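Latent form of PPO4 Tyrosinase (Agaricus bisporus var. bisporus H97, PDB 4OUA) uses a pair of copper ions to hydroxylate monophenols and oxidise the resulting o-diphenols to o-quinones, the first step of melanin synthesis. Local coordinates at residues L3-P8 with V94-Q99; K13-I18 with D125-Y130. All coordinates share one frame; numbering follows the deposited sequence.

Contact 1: L3-P8 with V94-Q99. With NA (sodium ion), chain L.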
loop_
_atom_site.group_PDB
_atom_site.type_symbol
_atom_site.label_atom_id
_atom_site.label_comp_id
_atom_site.label_asym_id
_atom_site.label_seq_id
_atom_site.Cartn_x
_atom_site.Cartn_y
_atom_site.Cartn_z
ATOM N N LEU B 3 24.701 6.381 10.189
ATOM C CA LEU B 3 23.939 7.285 9.336
ATOM C C LEU B 3 22.542 7.485 9.921
ATOM O O LEU B 3 21.690 6.604 9.830
ATOM C CB LEU B 3 23.858 6.737 7.907
ATOM C CG LEU B 3 23.055 7.565 6.907
ATOM C CD1 LEU B 3 23.690 8.937 6.748
ATOM C CD2 LEU B 3 22.975 6.845 5.571
ATOM N N ALA B 4 22.286 8.604 10.620
ATOM C CA ALA B 4 21.023 8.903 11.280
ATOM C C ALA B 4 19.941 9.317 10.289
ATOM O O ALA B 4 20.177 10.133 9.397
ATOM C CB ALA B 4 21.221 9.990 12.322
ATOM N N THR B 5 18.755 8.742 10.456
ATOM C CA THR B 5 17.601 9.091 9.637
ATOM C C THR B 5 16.932 10.365 10.146
ATOM O O THR B 5 16.039 10.311 10.991
ATOM C CB THR B 5 16.569 7.955 9.618
ATOM O OG1 THR B 5 17.168 6.776 9.067
ATOM C CG2 THR B 5 15.355 8.346 8.787
ATOM N N VAL B 6 17.370 11.508 9.630
ATOM C CA VAL B 6 16.843 12.796 10.073
ATOM C C VAL B 6 15.882 13.390 9.050
ATOM O O VAL B 6 15.089 14.276 9.371
ATOM C CB VAL B 6 17.975 13.806 10.338
ATOM C CG1 VAL B 6 18.897 13.293 11.436
ATOM C CG2 VAL B 6 18.754 14.074 9.060
ATOM N N GLY B 7 15.956 12.899 7.818
ATOM C CA GLY B 7 15.080 13.365 6.760
ATOM C C GLY B 7 15.749 14.384 5.861
ATOM O O GLY B 7 16.916 14.725 6.061
ATOM N N PRO B 8 15.010 14.881 4.860
ATOM C CA PRO B 8 15.551 15.853 3.905
ATOM C C PRO B 8 15.758 17.233 4.526
ATOM O O PRO B 8 15.051 17.596 5.467
ATOM C CB PRO B 8 14.479 15.901 2.813
ATOM C CG PRO B 8 13.217 15.543 3.519
ATOM C CD PRO B 8 13.606 14.541 4.572
ATOM N N VAL B 94 10.701 5.583 4.457
ATOM C CA VAL B 94 10.646 6.445 3.284
ATOM C C VAL B 94 11.507 7.689 3.493
ATOM O O VAL B 94 12.127 8.197 2.557
ATOM C CB VAL B 94 9.201 6.871 2.961
ATOM C CG1 VAL B 94 9.174 7.810 1.763
ATOM C CG2 VAL B 94 8.332 5.648 2.708
ATOM N N SER B 95 11.549 8.169 4.732
ATOM C CA SER B 95 12.287 9.384 5.057
ATOM C C SER B 95 13.784 9.225 4.818
ATOM O O SER B 95 14.422 10.117 4.258
ATOM C CB SER B 95 12.031 9.792 6.509
ATOM O OG SER B 95 10.669 10.123 6.710
ATOM N N ILE B 96 14.345 8.097 5.244
ATOM C CA ILE B 96 15.770 7.853 5.055
ATOM C C ILE B 96 16.112 7.769 3.570
ATOM O O ILE B 96 17.154 8.258 3.136
ATOM C CB ILE B 96 16.228 6.563 5.759
ATOM C CG1 ILE B 96 17.686 6.260 5.411
ATOM C CG2 ILE B 96 15.343 5.398 5.367
ATOM C CD1 ILE B 96 18.643 7.385 5.743
ATOM N N TYR B 97 15.225 7.153 2.796
ATOM C CA TYR B 97 15.391 7.066 1.350
ATOM C C TYR B 97 15.274 8.454 0.736
ATOM O O TYR B 97 16.106 8.862 -0.072
ATOM C CB TYR B 97 14.349 6.117 0.751
ATOM C CG TYR B 97 14.423 5.947 -0.749
ATOM C CD1 TYR B 97 15.281 5.017 -1.321
ATOM C CD2 TYR B 97 13.617 6.699 -1.593
ATOM C CE1 TYR B 97 15.344 4.849 -2.695
ATOM C CE2 TYR B 97 13.671 6.538 -2.968
ATOM C CZ TYR B 97 14.536 5.610 -3.512
ATOM O OH TYR B 97 14.596 5.448 -4.879
ATOM N N GLU B 98 14.234 9.176 1.138
ATOM C CA GLU B 98 14.022 10.551 0.707
ATOM C C GLU B 98 15.205 11.425 1.113
ATOM O O GLU B 98 15.614 12.321 0.375
ATOM C CB GLU B 98 12.724 11.093 1.307
ATOM C CG GLU B 98 12.290 12.445 0.782
ATOM C CD GLU B 98 11.040 12.953 1.474
ATOM O OE1 GLU B 98 10.803 12.562 2.639
ATOM O OE2 GLU B 98 10.292 13.739 0.853
ATOM N N GLN B 99 15.751 11.150 2.292
ATOM C CA GLN B 99 16.902 11.880 2.812
ATOM C C GLN B 99 18.149 11.644 1.966
ATOM O O GLN B 99 18.869 12.584 1.635
ATOM C CB GLN B 99 17.169 11.476 4.266
ATOM C CG GLN B 99 18.529 11.900 4.802
ATOM C CD GLN B 99 18.815 11.331 6.182
ATOM O OE1 GLN B 99 17.934 11.281 7.040
ATOM N NE2 GLN B 99 20.048 10.891 6.395
HETATM NA NA NA L . 11.645 13.325 4.866
#
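The side-chain amide of Gln99 is held by three hydrogen bonds to the N-terminal loop. Its OE1 accepts from two successive backbone amides, Val6 N at 2.7 Å and Gly7 N at 2.7 Å. The bond from Gly7 is nearly straight (166° at the hydrogen); the one from Val6 is clearly bent (130°). Both donors lie somewhat tilted from the plane of the side-chain carbonyl. On the other branch, Gln99 NE2 donates to Ala4 O at 3.1 Å, and this acceptor lies in the plane of the Gln99 amide. Bonds at both ends of the amide fix its rotation. The side chain reaches this far because CG stands anti to the backbone N (chi1 166°) and the chain stays extended beyond it.

Glu98, the neighbour of Gln99 on the helix, binds a sodium ion through OE1 at 2.5 Å, with Leu347 O as another ligand. Pro8 CG packs 3.9 Å from Glu98 OE1. Glu98 OE2 forms a salt bridge with Arg15.

Thr5 and Ile96 cross at about a right angle, with Thr5 CG2 3.6 Å from Ile96 CB. Thr5 is the centre of an inverse gamma turn, and its carbonyl O accepts from Trp336. Leu3 CD1 sits 4.1 Å from Gln99 NE2, the two side chains running past each other in opposite directions. Gly7 has a positive phi, where a side chain would collide with the carbonyl O of Val6. The arrangement is an irregular N-terminal segment bound by side chains to helix 86-109 of the di-copper domain, the helix that also carries copper ligand His90.

Contact 2: K13-I18 with D125-Y130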
loop_
_atom_site.group_PDB
_atom_site.type_symbol
_atom_site.label_atom_id
_atom_site.label_comp_id
_atom_site.label_asym_id
_atom_site.label_seq_id
_atom_site.Cartn_x
_atom_site.Cartn_y
_atom_site.Cartn_z
ATOM N N LYS B 13 8.379 20.635 2.994
ATOM C CA LYS B 13 7.896 20.640 1.622
ATOM C C LYS B 13 6.946 19.478 1.371
ATOM O O LYS B 13 7.089 18.406 1.959
ATOM C CB LYS B 13 9.070 20.590 0.641
ATOM C CG LYS B 13 9.943 21.835 0.657
ATOM C CD LYS B 13 9.144 23.063 0.260
ATOM C CE LYS B 13 10.007 24.311 0.266
ATOM N NZ LYS B 13 9.248 25.507 -0.199
ATOM N N ASN B 14 5.971 19.700 0.499
ATOM C CA ASN B 14 5.015 18.661 0.161
ATOM C C ASN B 14 5.615 17.594 -0.741
ATOM O O ASN B 14 6.459 17.879 -1.590
ATOM C CB ASN B 14 3.783 19.264 -0.514
ATOM C CG ASN B 14 2.820 19.879 0.476
ATOM O OD1 ASN B 14 2.822 19.533 1.656
ATOM N ND2 ASN B 14 1.983 20.790 -0.004
ATOM N N ARG B 15 5.179 16.359 -0.539
ATOM C CA ARG B 15 5.462 15.296 -1.483
ATOM C C ARG B 15 4.395 15.363 -2.562
ATOM O O ARG B 15 3.217 15.125 -2.297
ATOM C CB ARG B 15 5.482 13.933 -0.792
ATOM C CG ARG B 15 6.653 13.761 0.158
ATOM C CD ARG B 15 6.559 12.472 0.949
ATOM N NE ARG B 15 7.742 12.270 1.780
ATOM C CZ ARG B 15 7.877 11.287 2.662
ATOM N NH1 ARG B 15 6.898 10.411 2.838
ATOM N NH2 ARG B 15 8.990 11.183 3.373
ATOM N N LEU B 16 4.804 15.716 -3.773
ATOM C CA LEU B 16 3.856 15.963 -4.848
ATOM C C LEU B 16 3.289 14.678 -5.430
ATOM O O LEU B 16 3.962 13.648 -5.475
ATOM C CB LEU B 16 4.515 16.783 -5.956
ATOM C CG LEU B 16 5.073 18.146 -5.543
ATOM C CD1 LEU B 16 5.708 18.840 -6.735
ATOM C CD2 LEU B 16 3.983 19.012 -4.930
ATOM N N ASP B 17 2.035 14.749 -5.864
ATOM C CA ASP B 17 1.409 13.665 -6.606
ATOM C C ASP B 17 2.221 13.408 -7.873
ATOM O O ASP B 17 2.642 14.346 -8.549
ATOM C CB ASP B 17 -0.046 14.020 -6.929
ATOM C CG ASP B 17 -0.770 12.921 -7.675
ATOM O OD1 ASP B 17 -0.208 11.816 -7.819
ATOM O OD2 ASP B 17 -1.916 13.165 -8.108
ATOM N N ILE B 18 2.452 12.135 -8.180
ATOM C CA ILE B 18 3.312 11.756 -9.297
ATOM C C ILE B 18 2.857 12.380 -10.615
ATOM O O ILE B 18 3.679 12.699 -11.475
ATOM C CB ILE B 18 3.369 10.226 -9.464
ATOM C CG1 ILE B 18 4.392 9.841 -10.536
ATOM C CG2 ILE B 18 1.992 9.675 -9.802
ATOM C CD1 ILE B 18 5.813 10.218 -10.186
ATOM N N ASP B 125 13.871 21.491 -2.220
ATOM C CA ASP B 125 12.432 21.269 -2.146
ATOM C C ASP B 125 12.048 19.859 -2.587
ATOM O O ASP B 125 10.878 19.478 -2.524
ATOM C CB ASP B 125 11.691 22.302 -3.000
ATOM C CG ASP B 125 12.020 23.733 -2.606
ATOM O OD1 ASP B 125 12.480 23.949 -1.466
ATOM O OD2 ASP B 125 11.814 24.645 -3.436
ATOM N N LEU B 126 13.036 19.084 -3.023
ATOM C CA LEU B 126 12.776 17.766 -3.595
ATOM C C LEU B 126 12.276 16.762 -2.561
ATOM O O LEU B 126 12.979 16.434 -1.606
ATOM C CB LEU B 126 14.036 17.222 -4.272
ATOM C CG LEU B 126 13.857 15.909 -5.038
ATOM C CD1 LEU B 126 12.744 16.037 -6.071
ATOM C CD2 LEU B 126 15.158 15.483 -5.701
ATOM N N ARG B 127 11.057 16.276 -2.767
ATOM C CA ARG B 127 10.474 15.253 -1.907
ATOM C C ARG B 127 10.058 14.040 -2.736
ATOM O O ARG B 127 9.767 14.163 -3.926
ATOM C CB ARG B 127 9.271 15.813 -1.142
ATOM C CG ARG B 127 9.589 17.012 -0.262
ATOM C CD ARG B 127 10.533 16.635 0.867
ATOM N NE ARG B 127 10.884 17.785 1.694
ATOM C CZ ARG B 127 11.972 18.528 1.519
ATOM N NH1 ARG B 127 12.826 18.241 0.544
ATOM N NH2 ARG B 127 12.210 19.559 2.319
ATOM N N GLN B 128 10.033 12.870 -2.103
ATOM C CA GLN B 128 9.644 11.635 -2.774
ATOM C C GLN B 128 8.164 11.647 -3.154
ATOM O O GLN B 128 7.294 11.590 -2.285
ATOM C CB GLN B 128 9.948 10.426 -1.884
ATOM C CG GLN B 128 9.411 9.109 -2.416
ATOM C CD GLN B 128 10.057 8.698 -3.724
ATOM O OE1 GLN B 128 9.371 8.451 -4.715
ATOM N NE2 GLN B 128 11.382 8.612 -3.732
ATOM N N PRO B 129 7.877 11.716 -4.464
ATOM C CA PRO B 129 6.504 11.789 -4.982
ATOM C C PRO B 129 5.700 10.524 -4.690
ATOM O O PRO B 129 6.277 9.438 -4.594
ATOM C CB PRO B 129 6.710 11.973 -6.490
ATOM C CG PRO B 129 8.045 11.367 -6.760
ATOM C CD PRO B 129 8.875 11.666 -5.546
ATOM N N TYR B 130 4.383 10.663 -4.557
ATOM C CA TYR B 130 3.528 9.531 -4.220
ATOM C C TYR B 130 2.632 9.111 -5.382
ATOM O O TYR B 130 2.164 9.942 -6.158
ATOM C CB TYR B 130 2.666 9.852 -2.993
ATOM C CG TYR B 130 1.639 10.942 -3.216
ATOM C CD1 TYR B 130 0.371 10.641 -3.699
ATOM C CD2 TYR B 130 1.932 12.270 -2.933
ATOM C CE1 TYR B 130 -0.570 11.632 -3.902
ATOM C CE2 TYR B 130 0.996 13.267 -3.134
ATOM C CZ TYR B 130 -0.252 12.944 -3.618
ATOM O OH TYR B 130 -1.183 13.937 -3.816
HETATM O O HOH W 1 8.219 19.398 -3.002
HETATM O O HOH W 2 7.706 15.396 -4.653
#
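Asp125 meets Lys13 where two segments run roughly alongside, 40° apart, bridged by two waters along their length and by a single beta bridge, Asp17 with Tyr130, near their far ends. The salt bridge from Lys13 NZ to Asp125 OD1 is long, at 3.8 Å. A water donates to both Asp125 O and Asn14 O.

Arg127 lays one face of its guanidinium against Lys13 CB, which is 3.5 Å from Arg127 NE. The bend at chi2 (-65°) turns the group back along the segment. There NH1 bonds Leu126 O and Glu124 O, NH2 bonds Thr9 O and Gly11 O, and NE bonds Asn348 O. A leucine here would probably leave these carbonyls without this donor and Lys13 CB without its flat partner. Arg127 O accepts from a second water, which also takes the N-H of Leu16.

Gln128 O lies 3.3 Å from Arg15 CB. The charged end of Arg15 goes elsewhere, to Glu98 and Tyr351. Pro129 CB touches Ile18 CD1 at 4.2 Å. Tyr130 N donates to Leu16 O, and Tyr130 O accepts from Ile18 N just after Asp17, the N-cap residue of helix 18-21. Tyr130 CG stands between its backbone N and carbonyl carbon (chi1 66°), which brings the ring against the Asp17 backbone. Arg15 O meets the ring edge near its plane, and Asp17 CA makes a CH-pi contact over one face, 3.7 Å from the ring centroid.

In the fold
The two contacts fasten successive parts of the N-terminal region to the central domain and lie about 14 Å apart, centre to centre. Contact 1 is buried and sets an irregular loop on helix 86-109. Contact 2 is partly buried and pairs strand 13-14 and its continuation with the loop after helix 116-125. In contact 1 a side-chain amide bonds to backbone groups, while contact 2 relies on backbone bonds, water bridges and an arginine gripping carbonyls. Glu98 of contact 1 joins them through its salt bridge to the Arg15 of contact 2, and its OE2 probably accepts from Gln128 N. These partners and the sodium ion would probably stabilise its negative charge.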